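Local atomic coordinates of fructuronate-tagaturonate epimerase UxaE from Cohnella laeviribosi in complex with 1 glycerol (Cohnella laeviribosi, PDB entry 6IL9), a protein that catalyses the epimerisation that interconverts tagaturonate and fructuronate, probably with the help of a zinc ion held in its TIM barrel. Residues A394-F398 with Q436-T441; E400-Y405 with I440-L444. All coordinates share one frame; numbering follows the deposited sequence.

Interaction 1: residues A394-F398 with Q436-T441; sequences ALEHF and QLLHIT
Leu437 reaches across to helix 384-402 with both of its methyl groups. CD1 lies 3.5 Å from CD1 of Phe398 and also meets CB of Ala394, while CD2 meets CD2 of Leu395 at 3.9 Å, the two leucine side chains crossing nearly at a right angle. The fork of a leucine suits this place because its two methyls can touch Ala394, Leu395 and Phe398, which lie within about a turn of one another. Phe398 crosses it at a slant: with CG anti to the backbone N (chi1 -177°), the ring extends toward helix 432-440, Leu437 CD1 approaching it obliquely and Thr441 CG2 lying farther off at its edge. Ala394, small enough for the backbones to close in, brings its CA within 6.0 Å of the CA of Thr441, and its CB rests 3.5 Å from Thr441 OG1. That buried hydroxyl is satisfied by donating to Leu437 O over 2.7 Å, in the carbonyl plane and on a lone pair. A valine in place of Thr441 would probably leave the carbonyl of Leu437 without this donor and the side chain less firmly fixed in rotation. The short helical segments cross at 75°, their axes 9.9 Å apart. Beyond them, Gln436 is hydrogen-bonded to Thr409 in the connecting loop, and Leu438 packs on helix 369-382, so that helix 432-440 packs against both helix 384-402 and helix 369-382.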
loop_
_atom_site.group_PDB
_atom_site.type_symbol
_atom_site.label_atom_id
_atom_site.label_comp_id
_atom_site.label_asym_id
_atom_site.label_seq_id
_atom_site.Cartn_x
_atom_site.Cartn_y
_atom_site.Cartn_z
ATOM N N ALA A 394 7.299 15.710 16.396
ATOM C CA ALA A 394 6.020 15.033 16.225
ATOM C C ALA A 394 5.054 15.387 17.350
ATOM O O ALA A 394 3.872 15.641 17.099
ATOM C CB ALA A 394 6.247 13.524 16.158
ATOM N N LEU A 395 5.536 15.394 18.598
ATOM C CA LEU A 395 4.695 15.799 19.722
ATOM C C LEU A 395 4.169 17.207 19.522
ATOM O O LEU A 395 2.991 17.482 19.771
ATOM C CB LEU A 395 5.485 15.732 21.025
ATOM C CG LEU A 395 5.695 14.377 21.692
ATOM C CD1 LEU A 395 6.715 14.507 22.826
ATOM C CD2 LEU A 395 4.377 13.825 22.213
ATOM N N GLU A 396 5.031 18.111 19.063
ATOM C CA GLU A 396 4.650 19.509 18.942
ATOM C C GLU A 396 3.641 19.749 17.829
ATOM O O GLU A 396 2.905 20.742 17.883
ATOM C CB GLU A 396 5.901 20.359 18.716
ATOM C CG GLU A 396 6.748 20.504 19.965
ATOM C CD GLU A 396 8.120 21.099 19.686
ATOM O OE1 GLU A 396 8.399 21.465 18.519
ATOM O OE2 GLU A 396 8.920 21.187 20.642
ATOM N N HIS A 397 3.585 18.875 16.824
ATOM C CA HIS A 397 2.744 19.087 15.653
ATOM C C HIS A 397 1.710 17.986 15.455
ATOM O O HIS A 397 1.084 17.920 14.397
ATOM C CB HIS A 397 3.615 19.222 14.401
ATOM C CG HIS A 397 4.532 20.403 14.442
ATOM N ND1 HIS A 397 4.107 21.678 14.135
ATOM C CD2 HIS A 397 5.842 20.508 14.767
ATOM C CE1 HIS A 397 5.119 22.519 14.267
ATOM N NE2 HIS A 397 6.183 21.836 14.648
ATOM N N PHE A 398 1.497 17.146 16.470
ATOM C CA PHE A 398 0.638 15.974 16.319
ATOM C C PHE A 398 -0.770 16.351 15.863
ATOM O O PHE A 398 -1.363 15.669 15.013
ATOM C CB PHE A 398 0.606 15.234 17.650
ATOM C CG PHE A 398 -0.181 13.968 17.637
ATOM C CD1 PHE A 398 0.199 12.906 16.842
ATOM C CD2 PHE A 398 -1.282 13.824 18.460
ATOM C CE1 PHE A 398 -0.512 11.722 16.859
ATOM C CE2 PHE A 398 -2.003 12.643 18.471
ATOM C CZ PHE A 398 -1.619 11.600 17.672
ATOM N N GLN A 436 1.798 5.351 17.004
ATOM C CA GLN A 436 0.844 6.171 16.260
ATOM C C GLN A 436 1.353 7.596 16.088
ATOM O O GLN A 436 1.140 8.215 15.037
ATOM C CB GLN A 436 -0.508 6.172 16.963
ATOM C CG GLN A 436 -1.170 4.803 16.935
ATOM C CD GLN A 436 -2.647 4.893 17.213
ATOM O OE1 GLN A 436 -3.067 5.540 18.176
ATOM N NE2 GLN A 436 -3.450 4.256 16.376
ATOM N N LEU A 437 2.034 8.119 17.110
ATOM C CA LEU A 437 2.588 9.466 17.049
ATOM C C LEU A 437 3.525 9.608 15.861
ATOM O O LEU A 437 3.428 10.569 15.092
ATOM C CB LEU A 437 3.328 9.766 18.351
ATOM C CG LEU A 437 4.213 11.009 18.388
ATOM C CD1 LEU A 437 3.334 12.253 18.363
ATOM C CD2 LEU A 437 5.115 10.984 19.623
ATOM N N LEU A 438 4.439 8.647 15.699
ATOM C CA LEU A 438 5.404 8.711 14.603
ATOM C C LEU A 438 4.796 8.265 13.275
ATOM O O LEU A 438 5.210 8.754 12.217
ATOM C CB LEU A 438 6.638 7.862 14.942
ATOM C CG LEU A 438 7.788 8.535 15.719
ATOM C CD1 LEU A 438 8.452 9.610 14.887
ATOM C CD2 LEU A 438 7.325 9.128 17.066
ATOM N N HIS A 439 3.806 7.364 13.308
ATOM C CA HIS A 439 3.231 6.826 12.073
ATOM C C HIS A 439 2.606 7.944 11.255
ATOM O O HIS A 439 2.867 8.078 10.057
ATOM C CB HIS A 439 2.177 5.760 12.425
ATOM C CG HIS A 439 1.671 4.955 11.259
ATOM N ND1 HIS A 439 1.039 5.517 10.167
ATOM C CD2 HIS A 439 1.669 3.615 11.045
ATOM C CE1 HIS A 439 0.687 4.563 9.323
ATOM N NE2 HIS A 439 1.054 3.397 9.834
ATOM N N ILE A 440 1.809 8.783 11.915
ATOM C CA ILE A 440 0.925 9.718 11.241
ATOM C C ILE A 440 1.615 11.041 10.920
ATOM O O ILE A 440 1.141 11.781 10.045
ATOM C CB ILE A 440 -0.307 9.850 12.159
ATOM C CG1 ILE A 440 -1.341 8.771 11.859
ATOM C CG2 ILE A 440 -0.932 11.184 12.136
ATOM C CD1 ILE A 440 -0.922 7.395 12.127
ATOM N N THR A 441 2.754 11.323 11.554
ATOM C CA THR A 441 3.490 12.566 11.365
ATOM C C THR A 441 4.594 12.440 10.318
ATOM O O THR A 441 5.443 13.326 10.230
ATOM C CB THR A 441 4.085 13.052 12.697
ATOM O OG1 THR A 441 4.858 12.012 13.318
ATOM C CG2 THR A 441 2.973 13.526 13.669
#

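Interaction 2: residues E400-Y405 with I440-L444; sequences EATAYY and ITYGL
The methyl of Ala401 is the central bump of this contact, pressed into a hollow lined by Ile440, Thr441 and Leu444. Its CB comes to 3.2 Å from Ile440 CG2, tighter than an ordinary carbon contact, and to 3.8 Å from both Thr441 CG2 and Leu444 CD1. Alanine fits because the backbones are so close, the CA atoms of Ala401 and Thr441 standing 5.7 Å apart. Ile440 is a bump in return. Its beta-branch divides the work: CG2 presses on Ala401, while CG1 goes to Tyr405, 3.4 Å from its CB, and meets the ring obliquely. The two side chains run antiparallel to one another, just beyond the end of helix 384-402. At the other end the extended glutamate Glu400 lies obliquely across Leu444, and Glu400 OE1 comes to 3.2 Å from Leu444 CD2, a packing contact and no hydrogen bond; the carboxylate's OE2 is hydrogen-bonded to His397.

Tyr405 and Tyr442 close the far side, their side chains crossing at about a right angle. Tyr442 presents its ring edge, with CE2 of Tyr405 in its plane and 3.8 Å from its CE1. The two OH atoms share a hydrogen bond of 2.7 Å, in which either could be donor. Tyrosine serves both needs here, an aromatic body for packing and a hydroxyl for bonding. Arg99 forms a cation-pi contact with the Tyr442 ring and also touches Tyr405. As the Tyr405 side chain is about 7 Å from a bound glycerol and about 9 Å from the zinc ion, the hydroxyl pair is likely to limit the turning of a ring near both, and the apolar fit is consistent with a fixed position for the chain behind it.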
loop_
_atom_site.group_PDB
_atom_site.type_symbol
_atom_site.label_atom_id
_atom_site.label_comp_id
_atom_site.label_asym_id
_atom_site.label_seq_id
_atom_site.Cartn_x
_atom_site.Cartn_y
_atom_site.Cartn_z
ATOM N N GLU A 400 -1.856 18.575 13.905
ATOM C CA GLU A 400 -1.962 18.784 12.462
ATOM C C GLU A 400 -2.130 17.466 11.718
ATOM O O GLU A 400 -2.832 17.406 10.703
ATOM C CB GLU A 400 -0.730 19.532 11.943
ATOM C CG GLU A 400 -0.423 20.808 12.710
ATOM C CD GLU A 400 1.040 21.215 12.627
ATOM O OE1 GLU A 400 1.701 20.863 11.633
ATOM O OE2 GLU A 400 1.536 21.878 13.563
ATOM N N ALA A 401 -1.512 16.401 12.218
ATOM C CA ALA A 401 -1.552 15.126 11.524
ATOM C C ALA A 401 -2.824 14.335 11.839
ATOM O O ALA A 401 -3.293 13.561 10.993
ATOM C CB ALA A 401 -0.283 14.347 11.874
ATOM N N THR A 402 -3.416 14.531 13.022
ATOM C CA THR A 402 -4.673 13.852 13.323
ATOM C C THR A 402 -5.816 14.331 12.437
ATOM O O THR A 402 -6.851 13.662 12.369
ATOM C CB THR A 402 -5.055 14.027 14.797
ATOM O OG1 THR A 402 -5.333 15.409 15.073
ATOM C CG2 THR A 402 -3.939 13.540 15.699
ATOM N N ALA A 403 -5.650 15.464 11.751
ATOM C CA ALA A 403 -6.649 15.890 10.780
ATOM C C ALA A 403 -6.708 14.970 9.564
ATOM O O ALA A 403 -7.738 14.932 8.885
ATOM C CB ALA A 403 -6.363 17.330 10.342
ATOM N N TYR A 404 -5.638 14.213 9.290
ATOM C CA TYR A 404 -5.537 13.350 8.115
ATOM C C TYR A 404 -5.740 11.874 8.414
ATOM O O TYR A 404 -6.083 11.111 7.503
ATOM C CB TYR A 404 -4.159 13.497 7.465
ATOM C CG TYR A 404 -3.923 14.825 6.803
ATOM C CD1 TYR A 404 -4.490 15.112 5.569
ATOM C CD2 TYR A 404 -3.127 15.784 7.399
ATOM C CE1 TYR A 404 -4.277 16.327 4.951
ATOM C CE2 TYR A 404 -2.907 17.001 6.789
ATOM C CZ TYR A 404 -3.485 17.266 5.564
ATOM O OH TYR A 404 -3.269 18.478 4.948
ATOM N N TYR A 405 -5.487 11.445 9.645
ATOM C CA TYR A 405 -5.621 10.047 10.023
ATOM C C TYR A 405 -6.396 9.990 11.325
ATOM O O TYR A 405 -6.091 10.742 12.255
ATOM C CB TYR A 405 -4.250 9.393 10.179
ATOM C CG TYR A 405 -3.485 9.357 8.876
ATOM C CD1 TYR A 405 -3.642 8.296 7.999
ATOM C CD2 TYR A 405 -2.644 10.392 8.509
ATOM C CE1 TYR A 405 -2.968 8.253 6.799
ATOM C CE2 TYR A 405 -1.955 10.361 7.302
ATOM C CZ TYR A 405 -2.132 9.287 6.449
ATOM O OH TYR A 405 -1.470 9.217 5.239
ATOM N N ILE A 440 1.809 8.783 11.915
ATOM C CA ILE A 440 0.925 9.718 11.241
ATOM C C ILE A 440 1.615 11.041 10.920
ATOM O O ILE A 440 1.141 11.781 10.045
ATOM C CB ILE A 440 -0.307 9.850 12.159
ATOM C CG1 ILE A 440 -1.341 8.771 11.859
ATOM C CG2 ILE A 440 -0.932 11.184 12.136
ATOM C CD1 ILE A 440 -0.922 7.395 12.127
ATOM N N THR A 441 2.754 11.323 11.554
ATOM C CA THR A 441 3.490 12.566 11.365
ATOM C C THR A 441 4.594 12.440 10.318
ATOM O O THR A 441 5.443 13.326 10.230
ATOM C CB THR A 441 4.085 13.052 12.697
ATOM O OG1 THR A 441 4.858 12.012 13.318
ATOM C CG2 THR A 441 2.973 13.526 13.669
ATOM N N TYR A 442 4.585 11.374 9.509
ATOM C CA TYR A 442 5.647 11.181 8.512
ATOM C C TYR A 442 5.764 12.376 7.574
ATOM O O TYR A 442 6.879 12.804 7.239
ATOM C CB TYR A 442 5.392 9.907 7.702
ATOM C CG TYR A 442 4.170 9.989 6.800
ATOM C CD1 TYR A 442 2.886 9.868 7.313
ATOM C CD2 TYR A 442 4.304 10.218 5.432
ATOM C CE1 TYR A 442 1.769 9.956 6.489
ATOM C CE2 TYR A 442 3.197 10.306 4.603
ATOM C CZ TYR A 442 1.933 10.180 5.137
ATOM O OH TYR A 442 0.841 10.261 4.309
ATOM N N GLY A 443 4.629 12.913 7.121
ATOM C CA GLY A 443 4.672 14.007 6.160
ATOM C C GLY A 443 5.209 15.283 6.781
ATOM O O GLY A 443 6.079 15.950 6.211
ATOM N N LEU A 444 4.716 15.621 7.977
ATOM C CA LEU A 444 5.216 16.790 8.700
ATOM C C LEU A 444 6.709 16.685 8.984
ATOM O O LEU A 444 7.419 17.695 8.977
ATOM C CB LEU A 444 4.475 16.947 10.025
ATOM C CG LEU A 444 2.989 17.227 10.008
ATOM C CD1 LEU A 444 2.459 16.969 11.405
ATOM C CD2 LEU A 444 2.752 18.664 9.574
#

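In the fold
Both contacts use helix 384-402 and share Ile440 and Thr441, where helix 432-440 gives way to helix 442-446; their centres are 7 Å apart. Interaction 1 is the buried one, a crossing of two helices whose cross-contact is apolar and whose polar bond stays within one segment. Interaction 2 is only partly buried and takes in the end of helix 384-402 and the loop after it, joining tight apolar fitting to a hydroxyl pair and an exposed glutamate. Leu444 CD1 also packs against His397 O at 3.4 Å, linking the two directly. The more polar contact, 400-405 with 440-444, is also the one that comes nearer the bound glycerol.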